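Reticulocyte binding protein (Streptococcus agalactiae COH1, PDB 3FAW) is a cell-wall pullulanase that probably hydrolyses the alpha-1,6 linkages of pullulan and related alpha-glucans. Local coordinates at residues A[139-144]-A[196-200]; A[244-250]-A[365-370]; A[486-490]-A[502-506]; A[578-583]-A[597-601]; A[752-758]-A[801-807]. All coordinates share one frame; numbering follows the deposited sequence.

Contact 1 of 5, residues A[139-144]-A[196-200]; sequences LNQDGS and KNYTG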
# COMPACT_ATOMS: atom_id res chain seq x y z
N LEU A 139 -0.70 -13.88 26.36
CA LEU A 139 -1.40 -14.91 27.14
C LEU A 139 -0.48 -16.11 27.34
O LEU A 139 0.30 -16.45 26.45
CB LEU A 139 -2.64 -15.43 26.40
CG LEU A 139 -3.97 -14.66 26.36
CD1 LEU A 139 -4.85 -15.26 25.27
CD2 LEU A 139 -4.68 -14.70 27.71
N ASN A 140 -0.59 -16.76 28.49
CA ASN A 140 0.05 -18.07 28.67
C ASN A 140 -0.81 -19.17 28.04
O ASN A 140 -1.90 -18.89 27.50
CB ASN A 140 0.36 -18.35 30.15
CG ASN A 140 -0.89 -18.48 31.01
OD1 ASN A 140 -2.01 -18.20 30.56
ND2 ASN A 140 -0.71 -18.92 32.25
N GLN A 141 -0.34 -20.41 28.08
CA GLN A 141 -0.96 -21.51 27.32
C GLN A 141 -2.44 -21.73 27.64
O GLN A 141 -3.25 -21.90 26.73
CB GLN A 141 -0.19 -22.82 27.51
CG GLN A 141 -0.79 -24.00 26.74
CD GLN A 141 0.12 -25.21 26.68
OE1 GLN A 141 0.19 -25.89 25.65
NE2 GLN A 141 0.81 -25.49 27.78
N ASP A 142 -2.78 -21.73 28.93
CA ASP A 142 -4.16 -22.00 29.36
C ASP A 142 -5.00 -20.73 29.57
O ASP A 142 -6.18 -20.81 29.92
CB ASP A 142 -4.18 -22.88 30.62
CG ASP A 142 -3.54 -22.22 31.84
OD1 ASP A 142 -3.11 -21.04 31.76
OD2 ASP A 142 -3.46 -22.89 32.88
N GLY A 143 -4.39 -19.56 29.37
CA GLY A 143 -5.10 -18.29 29.48
C GLY A 143 -5.21 -17.72 30.88
O GLY A 143 -5.84 -16.67 31.08
N SER A 144 -4.60 -18.38 31.86
CA SER A 144 -4.71 -17.98 33.27
C SER A 144 -3.90 -16.74 33.63
O SER A 144 -4.14 -16.13 34.68
CB SER A 144 -4.32 -19.15 34.19
OG SER A 144 -3.02 -19.63 33.89
N LYS A 196 -10.66 -16.16 35.49
CA LYS A 196 -9.97 -17.45 35.38
C LYS A 196 -9.28 -17.65 34.03
O LYS A 196 -8.21 -18.26 33.97
CB LYS A 196 -10.92 -18.62 35.68
CG LYS A 196 -12.03 -18.84 34.65
CD LYS A 196 -12.90 -20.03 35.04
CE LYS A 196 -14.10 -20.17 34.11
NZ LYS A 196 -14.91 -21.38 34.42
N ASN A 197 -9.90 -17.17 32.96
CA ASN A 197 -9.36 -17.25 31.60
C ASN A 197 -9.55 -15.91 30.91
O ASN A 197 -10.68 -15.48 30.66
CB ASN A 197 -10.06 -18.37 30.81
CG ASN A 197 -9.34 -18.72 29.51
OD1 ASN A 197 -8.65 -17.89 28.92
ND2 ASN A 197 -9.51 -19.96 29.06
N TYR A 198 -8.43 -15.25 30.59
CA TYR A 198 -8.45 -13.92 29.99
C TYR A 198 -8.68 -13.92 28.48
O TYR A 198 -8.83 -12.85 27.89
CB TYR A 198 -7.15 -13.18 30.31
CG TYR A 198 -7.04 -12.70 31.74
CD1 TYR A 198 -7.59 -11.47 32.12
CD2 TYR A 198 -6.39 -13.46 32.71
CE1 TYR A 198 -7.50 -11.03 33.43
CE2 TYR A 198 -6.29 -13.02 34.02
CZ TYR A 198 -6.85 -11.80 34.38
OH TYR A 198 -6.76 -11.35 35.67
N THR A 199 -8.70 -15.10 27.87
CA THR A 199 -8.90 -15.22 26.43
C THR A 199 -10.21 -14.53 26.01
O THR A 199 -11.27 -14.78 26.60
CB THR A 199 -8.91 -16.71 25.98
OG1 THR A 199 -7.73 -17.37 26.47
CG2 THR A 199 -8.94 -16.83 24.45
N GLY A 200 -10.12 -13.65 25.02
CA GLY A 200 -11.30 -12.94 24.50
C GLY A 200 -11.67 -11.65 25.22
O GLY A 200 -12.47 -10.87 24.71
O HOH W 1 -7.43 -20.44 32.52

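Contact 2 of 5, residues A[244-250]-A[365-370]; sequences VNPSQLG and PSARIA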
# COMPACT_ATOMS: atom_id res chain seq x y z
N VAL A 244 -5.50 -12.36 22.94
CA VAL A 244 -5.51 -13.54 22.07
C VAL A 244 -4.13 -14.21 21.98
O VAL A 244 -3.11 -13.62 22.33
CB VAL A 244 -5.97 -13.19 20.63
CG1 VAL A 244 -7.45 -12.81 20.61
CG2 VAL A 244 -5.11 -12.08 20.02
N ASN A 245 -4.14 -15.46 21.50
CA ASN A 245 -2.93 -16.24 21.28
C ASN A 245 -2.87 -16.69 19.81
O ASN A 245 -3.33 -17.78 19.47
CB ASN A 245 -2.91 -17.45 22.23
CG ASN A 245 -1.53 -18.11 22.31
OD1 ASN A 245 -0.73 -18.02 21.38
ND2 ASN A 245 -1.27 -18.77 23.43
N PRO A 246 -2.30 -15.83 18.93
CA PRO A 246 -2.22 -16.08 17.49
C PRO A 246 -1.71 -17.48 17.10
O PRO A 246 -2.28 -18.10 16.21
CB PRO A 246 -1.23 -15.01 17.02
CG PRO A 246 -1.47 -13.88 17.95
CD PRO A 246 -1.72 -14.52 19.28
N SER A 247 -0.67 -17.94 17.78
CA SER A 247 -0.01 -19.22 17.45
C SER A 247 -0.93 -20.44 17.60
O SER A 247 -0.73 -21.46 16.94
CB SER A 247 1.25 -19.41 18.30
OG SER A 247 0.93 -19.43 19.68
N GLN A 248 -1.94 -20.32 18.46
CA GLN A 248 -2.88 -21.40 18.70
C GLN A 248 -4.01 -21.45 17.65
O GLN A 248 -4.74 -22.43 17.59
CB GLN A 248 -3.47 -21.28 20.11
CG GLN A 248 -2.45 -21.49 21.23
CD GLN A 248 -3.06 -21.45 22.62
OE1 GLN A 248 -4.12 -20.85 22.83
NE2 GLN A 248 -2.39 -22.08 23.59
N LEU A 249 -4.12 -20.42 16.81
CA LEU A 249 -5.25 -20.28 15.88
C LEU A 249 -4.87 -20.57 14.43
O LEU A 249 -3.73 -20.37 14.01
CB LEU A 249 -5.84 -18.87 15.98
CG LEU A 249 -6.18 -18.36 17.38
CD1 LEU A 249 -6.50 -16.87 17.36
CD2 LEU A 249 -7.32 -19.17 17.98
N GLY A 250 -5.86 -21.03 13.65
CA GLY A 250 -5.66 -21.32 12.23
C GLY A 250 -4.90 -22.62 12.00
O GLY A 250 -4.51 -23.29 12.97
N PRO A 365 -12.56 -12.22 18.89
CA PRO A 365 -11.30 -11.66 18.38
C PRO A 365 -10.30 -12.70 17.85
O PRO A 365 -9.38 -12.34 17.12
CB PRO A 365 -10.73 -10.92 19.60
CG PRO A 365 -11.33 -11.59 20.77
CD PRO A 365 -12.68 -12.08 20.35
N SER A 366 -10.49 -13.96 18.20
CA SER A 366 -9.62 -15.03 17.71
C SER A 366 -9.97 -15.45 16.28
O SER A 366 -9.11 -15.92 15.54
CB SER A 366 -9.70 -16.25 18.65
OG SER A 366 -9.11 -15.94 19.90
N ALA A 367 -11.23 -15.26 15.89
CA ALA A 367 -11.74 -15.77 14.61
C ALA A 367 -10.99 -15.21 13.40
O ALA A 367 -10.52 -15.97 12.56
CB ALA A 367 -13.23 -15.48 14.49
N ARG A 368 -10.85 -13.89 13.33
CA ARG A 368 -10.22 -13.23 12.17
C ARG A 368 -8.78 -13.66 11.91
O ARG A 368 -8.35 -13.70 10.76
CB ARG A 368 -10.29 -11.70 12.31
CG ARG A 368 -9.55 -11.15 13.53
CD ARG A 368 -10.49 -10.40 14.43
NE ARG A 368 -10.33 -8.97 14.40
CZ ARG A 368 -11.24 -8.10 14.83
NH1 ARG A 368 -12.43 -8.50 15.28
NH2 ARG A 368 -10.97 -6.82 14.78
N ILE A 369 -8.04 -13.96 12.98
CA ILE A 369 -6.69 -14.49 12.86
C ILE A 369 -6.73 -15.87 12.21
O ILE A 369 -5.96 -16.16 11.29
CB ILE A 369 -6.00 -14.56 14.25
CG1 ILE A 369 -5.77 -13.15 14.80
CG2 ILE A 369 -4.67 -15.34 14.17
CD1 ILE A 369 -5.25 -13.10 16.23
N ALA A 370 -7.65 -16.71 12.70
CA ALA A 370 -7.87 -18.04 12.13
C ALA A 370 -8.39 -17.97 10.69
O ALA A 370 -7.99 -18.75 9.83
CB ALA A 370 -8.83 -18.83 13.00
O HOH W 2 -6.71 -16.69 21.21

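Contact 3 of 5, residues A[486-490]-A[502-506]; sequences EGWRT and ADQDW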
# COMPACT_ATOMS: atom_id res chain seq x y z
N GLU A 486 4.40 2.41 -3.51
CA GLU A 486 4.29 3.69 -4.20
C GLU A 486 5.49 4.56 -3.83
O GLU A 486 5.55 5.09 -2.73
CB GLU A 486 3.01 4.41 -3.80
CG GLU A 486 1.74 3.75 -4.27
CD GLU A 486 0.52 4.51 -3.81
OE1 GLU A 486 0.42 4.82 -2.60
OE2 GLU A 486 -0.34 4.81 -4.67
N GLY A 487 6.42 4.72 -4.77
CA GLY A 487 7.60 5.54 -4.56
C GLY A 487 7.45 6.97 -5.04
O GLY A 487 8.39 7.53 -5.61
N TRP A 488 6.28 7.57 -4.82
CA TRP A 488 6.06 8.96 -5.22
C TRP A 488 6.93 9.87 -4.36
O TRP A 488 7.18 9.57 -3.19
CB TRP A 488 4.58 9.38 -5.11
CG TRP A 488 3.57 8.39 -5.62
CD1 TRP A 488 2.40 8.03 -5.02
CD2 TRP A 488 3.64 7.62 -6.84
NE1 TRP A 488 1.73 7.11 -5.77
CE2 TRP A 488 2.47 6.83 -6.89
CE3 TRP A 488 4.57 7.52 -7.88
CZ2 TRP A 488 2.20 5.96 -7.95
CZ3 TRP A 488 4.30 6.65 -8.93
CH2 TRP A 488 3.13 5.88 -8.96
N ARG A 489 7.41 10.96 -4.94
CA ARG A 489 8.25 11.92 -4.21
C ARG A 489 7.41 12.80 -3.31
O ARG A 489 7.05 13.93 -3.66
CB ARG A 489 9.07 12.76 -5.20
CG ARG A 489 10.03 11.93 -6.03
CD ARG A 489 10.67 12.74 -7.14
NE ARG A 489 11.46 11.87 -8.01
CZ ARG A 489 10.99 11.16 -9.03
NH1 ARG A 489 9.70 11.22 -9.38
NH2 ARG A 489 11.81 10.40 -9.73
N THR A 490 7.11 12.28 -2.12
CA THR A 490 6.18 12.93 -1.19
C THR A 490 6.79 13.24 0.20
O THR A 490 6.10 13.77 1.07
CB THR A 490 4.94 12.04 -0.97
OG1 THR A 490 5.35 10.77 -0.46
CG2 THR A 490 4.20 11.82 -2.29
N ALA A 502 12.42 6.69 0.81
CA ALA A 502 12.19 5.42 0.13
C ALA A 502 11.25 5.61 -1.07
O ALA A 502 10.12 5.11 -1.08
CB ALA A 502 11.62 4.41 1.10
N ASP A 503 11.73 6.34 -2.07
CA ASP A 503 10.92 6.70 -3.24
C ASP A 503 11.60 6.21 -4.52
O ASP A 503 12.48 5.35 -4.47
CB ASP A 503 10.64 8.21 -3.23
CG ASP A 503 11.89 9.06 -3.40
OD1 ASP A 503 12.93 8.54 -3.86
OD2 ASP A 503 11.82 10.26 -3.08
N GLN A 504 11.21 6.76 -5.67
CA GLN A 504 11.72 6.31 -6.97
C GLN A 504 13.22 6.57 -7.18
O GLN A 504 13.88 5.82 -7.91
CB GLN A 504 10.91 6.95 -8.11
CG GLN A 504 9.60 6.23 -8.42
CD GLN A 504 8.74 6.96 -9.45
OE1 GLN A 504 8.89 8.17 -9.65
NE2 GLN A 504 7.84 6.23 -10.09
N ASP A 505 13.75 7.62 -6.55
CA ASP A 505 15.18 7.93 -6.64
C ASP A 505 16.06 7.02 -5.78
O ASP A 505 17.28 6.99 -5.95
CB ASP A 505 15.42 9.40 -6.26
CG ASP A 505 14.73 10.35 -7.21
OD1 ASP A 505 14.68 10.05 -8.43
OD2 ASP A 505 14.25 11.41 -6.75
N TRP A 506 15.43 6.28 -4.87
CA TRP A 506 16.10 5.26 -4.06
C TRP A 506 16.48 4.01 -4.88
O TRP A 506 17.36 3.25 -4.49
CB TRP A 506 15.18 4.87 -2.90
CG TRP A 506 15.68 3.81 -1.97
CD1 TRP A 506 16.96 3.61 -1.53
CD2 TRP A 506 14.87 2.82 -1.31
NE1 TRP A 506 17.00 2.54 -0.67
CE2 TRP A 506 15.74 2.04 -0.51
CE3 TRP A 506 13.51 2.50 -1.33
CZ2 TRP A 506 15.28 0.97 0.26
CZ3 TRP A 506 13.06 1.45 -0.57
CH2 TRP A 506 13.94 0.69 0.22
O HOH W 3 9.79 11.13 -1.19

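Contact 4 of 5, residues A[578-583]-A[597-601]; sequences LHDVIA and IHRRL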
# COMPACT_ATOMS: atom_id res chain seq x y z
N LEU A 578 -9.08 0.62 -16.18
CA LEU A 578 -8.52 0.58 -17.53
C LEU A 578 -9.59 0.74 -18.61
O LEU A 578 -9.39 1.45 -19.59
CB LEU A 578 -7.74 -0.72 -17.75
CG LEU A 578 -7.00 -0.86 -19.08
CD1 LEU A 578 -6.13 0.37 -19.35
CD2 LEU A 578 -6.19 -2.15 -19.10
N HIS A 579 -10.72 0.06 -18.43
CA HIS A 579 -11.85 0.17 -19.35
C HIS A 579 -12.39 1.60 -19.42
O HIS A 579 -12.55 2.17 -20.51
CB HIS A 579 -12.98 -0.78 -18.91
CG HIS A 579 -14.24 -0.64 -19.70
ND1 HIS A 579 -15.23 0.26 -19.37
CD2 HIS A 579 -14.67 -1.29 -20.81
CE1 HIS A 579 -16.21 0.16 -20.25
NE2 HIS A 579 -15.90 -0.77 -21.13
N ASP A 580 -12.65 2.18 -18.25
CA ASP A 580 -13.28 3.49 -18.15
C ASP A 580 -12.39 4.63 -18.65
O ASP A 580 -12.88 5.58 -19.25
CB ASP A 580 -13.72 3.77 -16.71
CG ASP A 580 -14.85 2.84 -16.24
OD1 ASP A 580 -15.47 2.14 -17.06
OD2 ASP A 580 -15.13 2.84 -15.03
N VAL A 581 -11.08 4.52 -18.39
CA VAL A 581 -10.13 5.54 -18.85
C VAL A 581 -9.92 5.47 -20.36
O VAL A 581 -9.72 6.49 -21.02
CB VAL A 581 -8.78 5.44 -18.09
CG1 VAL A 581 -7.96 4.24 -18.58
CG2 VAL A 581 -7.99 6.73 -18.24
N ILE A 582 -9.97 4.27 -20.92
CA ILE A 582 -9.93 4.09 -22.38
C ILE A 582 -11.15 4.76 -23.03
O ILE A 582 -10.99 5.50 -24.00
CB ILE A 582 -9.86 2.60 -22.78
CG1 ILE A 582 -8.45 2.06 -22.53
CG2 ILE A 582 -10.24 2.41 -24.25
CD1 ILE A 582 -8.34 0.54 -22.62
N ALA A 583 -12.34 4.50 -22.50
CA ALA A 583 -13.58 5.08 -23.02
C ALA A 583 -13.59 6.60 -22.91
O ALA A 583 -14.07 7.30 -23.81
CB ALA A 583 -14.79 4.49 -22.30
N ILE A 597 -13.26 -0.54 -27.39
CA ILE A 597 -12.66 -0.29 -26.08
C ILE A 597 -11.87 -1.52 -25.61
O ILE A 597 -10.75 -1.38 -25.14
CB ILE A 597 -13.73 0.13 -25.03
CG1 ILE A 597 -14.29 1.52 -25.37
CG2 ILE A 597 -13.12 0.15 -23.63
CD1 ILE A 597 -15.55 1.89 -24.60
N HIS A 598 -12.46 -2.71 -25.75
CA HIS A 598 -11.79 -3.95 -25.34
C HIS A 598 -10.62 -4.33 -26.25
O HIS A 598 -9.63 -4.90 -25.78
CB HIS A 598 -12.79 -5.11 -25.25
CG HIS A 598 -13.62 -5.09 -24.00
ND1 HIS A 598 -14.63 -4.17 -23.81
CD2 HIS A 598 -13.59 -5.86 -22.89
CE1 HIS A 598 -15.19 -4.38 -22.63
NE2 HIS A 598 -14.58 -5.40 -22.05
N ARG A 599 -10.71 -4.02 -27.54
CA ARG A 599 -9.59 -4.22 -28.45
C ARG A 599 -8.37 -3.41 -27.97
O ARG A 599 -7.26 -3.93 -27.94
CB ARG A 599 -9.97 -3.85 -29.89
CG ARG A 599 -10.78 -4.93 -30.59
CD ARG A 599 -11.20 -4.53 -31.99
NE ARG A 599 -12.14 -5.50 -32.55
CZ ARG A 599 -12.72 -5.40 -33.74
NH1 ARG A 599 -12.47 -4.37 -34.54
NH2 ARG A 599 -13.56 -6.35 -34.14
N ARG A 600 -8.61 -2.16 -27.58
CA ARG A 600 -7.58 -1.30 -27.01
C ARG A 600 -7.10 -1.77 -25.63
O ARG A 600 -5.92 -1.69 -25.32
CB ARG A 600 -8.08 0.14 -26.93
CG ARG A 600 -8.33 0.77 -28.29
CD ARG A 600 -9.01 2.12 -28.17
NE ARG A 600 -9.24 2.74 -29.47
CZ ARG A 600 -8.32 3.39 -30.19
NH1 ARG A 600 -7.08 3.51 -29.76
NH2 ARG A 600 -8.65 3.92 -31.37
N LEU A 601 -8.03 -2.25 -24.81
CA LEU A 601 -7.71 -2.78 -23.49
C LEU A 601 -6.75 -3.97 -23.60
O LEU A 601 -5.78 -4.07 -22.84
CB LEU A 601 -8.99 -3.20 -22.76
CG LEU A 601 -8.90 -3.57 -21.28
CD1 LEU A 601 -10.27 -3.45 -20.62
CD2 LEU A 601 -8.35 -4.98 -21.08

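Contact 5 of 5, residues A[752-758]-A[801-807]; sequences FVNADSK and LLIDPLT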
# COMPACT_ATOMS: atom_id res chain seq x y z
N PHE A 752 4.33 -7.56 -31.61
CA PHE A 752 3.88 -6.47 -32.47
C PHE A 752 2.58 -5.89 -31.92
O PHE A 752 1.63 -6.63 -31.68
CB PHE A 752 3.63 -6.97 -33.89
CG PHE A 752 4.83 -7.62 -34.54
CD1 PHE A 752 5.66 -6.89 -35.37
CD2 PHE A 752 5.11 -8.96 -34.33
CE1 PHE A 752 6.76 -7.48 -35.98
CE2 PHE A 752 6.20 -9.56 -34.93
CZ PHE A 752 7.03 -8.82 -35.75
N VAL A 753 2.55 -4.57 -31.72
CA VAL A 753 1.33 -3.88 -31.26
C VAL A 753 0.98 -2.73 -32.20
O VAL A 753 1.62 -1.68 -32.17
CB VAL A 753 1.49 -3.32 -29.83
CG1 VAL A 753 0.28 -2.49 -29.43
CG2 VAL A 753 1.72 -4.45 -28.83
N ASN A 754 -0.03 -2.94 -33.05
CA ASN A 754 -0.60 -1.86 -33.85
C ASN A 754 -1.77 -1.22 -33.09
O ASN A 754 -2.89 -1.73 -33.12
CB ASN A 754 -1.06 -2.35 -35.22
CG ASN A 754 -1.56 -1.21 -36.12
OD1 ASN A 754 -1.38 -0.03 -35.80
ND2 ASN A 754 -2.17 -1.56 -37.25
N ALA A 755 -1.49 -0.11 -32.42
CA ALA A 755 -2.52 0.65 -31.71
C ALA A 755 -3.15 1.73 -32.61
O ALA A 755 -3.94 2.54 -32.13
CB ALA A 755 -1.94 1.29 -30.45
N ASP A 756 -2.79 1.74 -33.89
CA ASP A 756 -3.35 2.69 -34.85
C ASP A 756 -4.73 2.21 -35.29
O ASP A 756 -5.05 1.02 -35.21
CB ASP A 756 -2.44 2.85 -36.07
CG ASP A 756 -2.67 4.16 -36.82
OD1 ASP A 756 -3.65 4.88 -36.53
OD2 ASP A 756 -1.87 4.47 -37.72
N SER A 757 -5.55 3.16 -35.75
CA SER A 757 -6.91 2.90 -36.20
C SER A 757 -6.98 2.54 -37.69
O SER A 757 -8.07 2.44 -38.26
CB SER A 757 -7.80 4.12 -35.91
OG SER A 757 -7.22 5.31 -36.44
N LYS A 758 -5.82 2.37 -38.32
CA LYS A 758 -5.72 1.83 -39.68
C LYS A 758 -4.68 0.72 -39.67
O LYS A 758 -3.84 0.65 -38.77
CB LYS A 758 -5.29 2.92 -40.66
CG LYS A 758 -3.96 3.59 -40.32
CD LYS A 758 -3.53 4.58 -41.37
CE LYS A 758 -2.24 5.27 -40.97
NZ LYS A 758 -1.63 6.00 -42.10
N LEU A 801 5.35 -7.52 -42.22
CA LEU A 801 4.08 -8.00 -41.69
C LEU A 801 3.03 -6.91 -41.89
O LEU A 801 3.28 -5.75 -41.61
CB LEU A 801 4.21 -8.30 -40.20
CG LEU A 801 4.62 -9.72 -39.79
CD1 LEU A 801 5.85 -10.19 -40.54
CD2 LEU A 801 4.85 -9.77 -38.29
N LEU A 802 1.85 -7.30 -42.39
CA LEU A 802 0.71 -6.39 -42.48
C LEU A 802 -0.23 -6.70 -41.32
O LEU A 802 -0.80 -7.80 -41.25
CB LEU A 802 -0.02 -6.56 -43.82
CG LEU A 802 -1.27 -5.71 -44.05
CD1 LEU A 802 -0.97 -4.22 -43.88
CD2 LEU A 802 -1.84 -5.98 -45.43
N ILE A 803 -0.40 -5.73 -40.43
CA ILE A 803 -1.17 -5.94 -39.20
C ILE A 803 -2.42 -5.08 -39.17
O ILE A 803 -2.37 -3.88 -39.45
CB ILE A 803 -0.31 -5.65 -37.95
CG1 ILE A 803 0.95 -6.53 -37.96
CG2 ILE A 803 -1.12 -5.89 -36.67
CD1 ILE A 803 1.88 -6.29 -36.80
N ASP A 804 -3.55 -5.71 -38.84
CA ASP A 804 -4.84 -5.03 -38.72
C ASP A 804 -4.82 -3.94 -37.64
O ASP A 804 -4.02 -4.01 -36.71
CB ASP A 804 -5.95 -6.03 -38.37
CG ASP A 804 -6.49 -6.79 -39.57
OD1 ASP A 804 -5.79 -6.92 -40.60
OD2 ASP A 804 -7.63 -7.28 -39.47
N PRO A 805 -5.70 -2.93 -37.76
CA PRO A 805 -5.80 -1.93 -36.69
C PRO A 805 -6.19 -2.52 -35.33
O PRO A 805 -6.92 -3.52 -35.28
CB PRO A 805 -6.90 -0.98 -37.19
CG PRO A 805 -7.63 -1.74 -38.25
CD PRO A 805 -6.65 -2.67 -38.86
N LEU A 806 -5.69 -1.92 -34.26
CA LEU A 806 -5.99 -2.36 -32.89
C LEU A 806 -5.77 -3.87 -32.68
O LEU A 806 -6.64 -4.56 -32.13
CB LEU A 806 -7.42 -1.96 -32.51
CG LEU A 806 -7.77 -0.48 -32.72
CD1 LEU A 806 -9.13 -0.17 -32.11
CD2 LEU A 806 -6.70 0.43 -32.13
N THR A 807 -4.62 -4.35 -33.12
CA THR A 807 -4.29 -5.78 -33.07
C THR A 807 -2.89 -6.01 -32.52
O THR A 807 -1.95 -5.27 -32.84
CB THR A 807 -4.39 -6.42 -34.48
OG1 THR A 807 -5.71 -6.24 -35.01
CG2 THR A 807 -4.05 -7.91 -34.44

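Contact 1 of 5, residues A[139-144]-A[196-200]
The Y198 ring turns an edge to the 139-144 turn: the carbonyl oxygens G143 O and S144 O both lie near its plane, G143 O 3.6 Å from CD2 and S144 O 3.8 Å from CE2. With CG beside its backbone N and opposite the carbonyl carbon (chi1 -74°), the ring lies close to V146 of strand 146-151, and its hydroxyl is hydrogen-bonded to D190 O. The second flat group is the N197 amide. Its OD1 takes two bonds from within its own segment, from T199 OG1 at 2.7 Å and from T199 N at 3.0 Å, closing an Asx turn; its ND2 lies 3.5 Å from D142 O. Across the contact the direct bond is Y198 N to G143 O, 3.0 Å and nearly straight at 176°. A water donates to both D142 O and K196 O and so ties the two backbones together a second time. Beside these polar links, L139 CD2 packs on Y198 CB at 3.9 Å, while CD1 of the same leucine touches T199 OG1. The turn from N140 to G143 is of type I and is followed by a second Asx turn, in which D142 OD1 accepts from S144 N and also from S144 OG (2.6 Å). The hairpin turn between strands 136-139 and 146-151 is thus joined to the loop between strands 184-189 and 202-209, within the beta-sheet domain assigned to carbohydrate-binding module 48.

Contact 2 of 5, residues A[244-250]-A[365-370]
L249 points into the first turn of helix 367-381, and its side chain spreads over S366, I369 and A370. CB lies 4.1 Å from I369 CG2 and 4.2 Å from A370 CB. Beyond CG, which stands beside the backbone N (chi1 -51°), the branches part: CD1 enters between S366 and I369, 3.3 Å from S366 O and 3.9 Å from I369 CB, whereas CD2 rests on S366 CB. V244 forms the other half of the apolar patch. Its CG2 meets I369 CD1 tip to tip at 3.9 Å, and its CG1 packs on P365 CB and S366 OG. A water bonded to both N245 N and S366 OG links the two segments. The carbonyls P246 O and L249 O both accept from K373 NZ, one turn further along the helix. The side chain of P365 lies about 4 Å from a bound calcium ion. The contact thus packs the loop between strands 241-242 and 269-273 against the start of an outer helix of the catalytic TIM barrel, the one leading into strand 385-390.

Contact 3 of 5, residues A[486-490]-A[502-506]
R489 and D505 meet in a two-pronged salt bridge: NE bonds to D505 OD2 at 3.1 Å and NH2 to D505 OD1 at 3.2 Å. Both oxygens lie near the guanidinium plane, but the carboxylate is turned by 51° to it, and the nitrogens approach from above the carboxylate plane. CB of Q504 lies over one face of the same guanidinium group. Deeper in, Q504 N donates to G487 O at 2.9 Å, in the carbonyl plane and on a lone pair, and D503 CB presses on that same oxygen at 3.3 Å. The two segments are the opening and a later portion of one long loop that follows strand 482-485, the fifth strand of the TIM barrel, and returns to strand 513-516; their bonding folds the loop back on itself close to the carboxyl end of the barrel strands. D505 is positioned in turn by an Asx turn, D503 OD1 accepting from D505 N at 3.0 Å. Q504 runs extended beyond CG, its NE2 passing obliquely by W488 CZ3 at 3.7 Å to bond to D518 OD1 and F516 O. The W488 indole has E486 CB over one face, 3.5 Å above its plane, and its NE1 makes a weak bond to E486 OE2. Farther out, E486 OE1 accepts from M458 N, and a water donates to D503 OD2 while accepting weakly from T490 N.

Contact 4 of 5, residues A[578-583]-A[597-601]
Helix 578-583 and helix 597-601 cross at 117°, their axes 9.5 Å apart at closest approach. I597 and I582 carry the centre, sliding past each other in opposite directions with their CG2 methyls 3.7 Å apart. The other arm of I597 ends with CD1 on A583 CB at 3.6 Å, while I582 CD1 reaches the backbone of the second helix, 3.5 Å from L601 CA. L578 CD2 packs on L601 CG at one end. At the flank, CD2 of H579 touches I597 CG2 and, at 3.6 Å, H598 CE1; the two imidazoles are oblique, with planes at 61°. ND1 of H579 donates almost straight to D580 OD1 (3.0 Å), in the ring plane and on the anti side of the carboxylate, which fixes the ring's rotation. H598 is held by its own partner, with ND1 bonded to E594 O. Such apolar packing of steeply crossed helices belongs to the outer layer of the TIM barrel, here between its strands 566-568 and 614-618.

Contact 5 of 5, residues A[752-758]-A[801-807]
L801 CD2 sits over one face of the F752 ring, 3.7 Å from its centroid and 19° off the normal, a CH-pi contact, while I803 CD1 adds to the apolar packing on F752 CB at 3.5 Å. Strands 752-754 and 801-803 belong to different sheets of the C-terminal domain and cross face to face at 43°. Backbone hydrogen bonds take over where the second segment passes into the sheet of the first. N754 and T807 form an antiparallel hydrogen-bonded pair, N754 N to T807 O at 3.0 Å and T807 N to N754 O at 3.1 Å. L806 and T807 both face N754, a G1 beta bulge, and L806 N donates to D756 O. Side-chain bonds centre on N754, whose CG lies opposite its backbone N (chi1 -175°). Its ND2 donates to I803 O and to K758 O, each at 3.2 Å, and more weakly to D804 O; its OD1 accepts from D756 N in an Asx turn. P805 CB rests on D756 O at 3.4 Å, and L806 CD2 touches A755 O and D756 O. D756 itself bridges to R760. The N754 amide therefore ties the end of strand 800-803 and the residue after it to the loop that follows strand 748-754, so that the crossing between sheets is fixed by directional bonds, with the hydrophobic layer beginning beside it.

Contact 4 is wholly buried and joins two helices by apolar packing, without a hydrogen bond between them; the other four are partly buried and, except for contact 2, add direct hydrogen bonds to their packing. Contacts 1 and 2 touch, Q141 with Q248 and L139 with the backbone after V244, so the 139-144 turn, the 244-250 loop and helix 367-381 form one continuous patch near a calcium ion. Contacts 4 and 5 likewise meet, where R600 of helix 590-609 packs on L806 and joins barrel to C-terminal domain. Contact 1 lies on the opposite side of the chain's centre from contacts 4 and 5, with the centres of contacts 1 and 5 about 67 Å apart. Contact 3, nearest the chain's centre, alone carries a salt bridge across its segments.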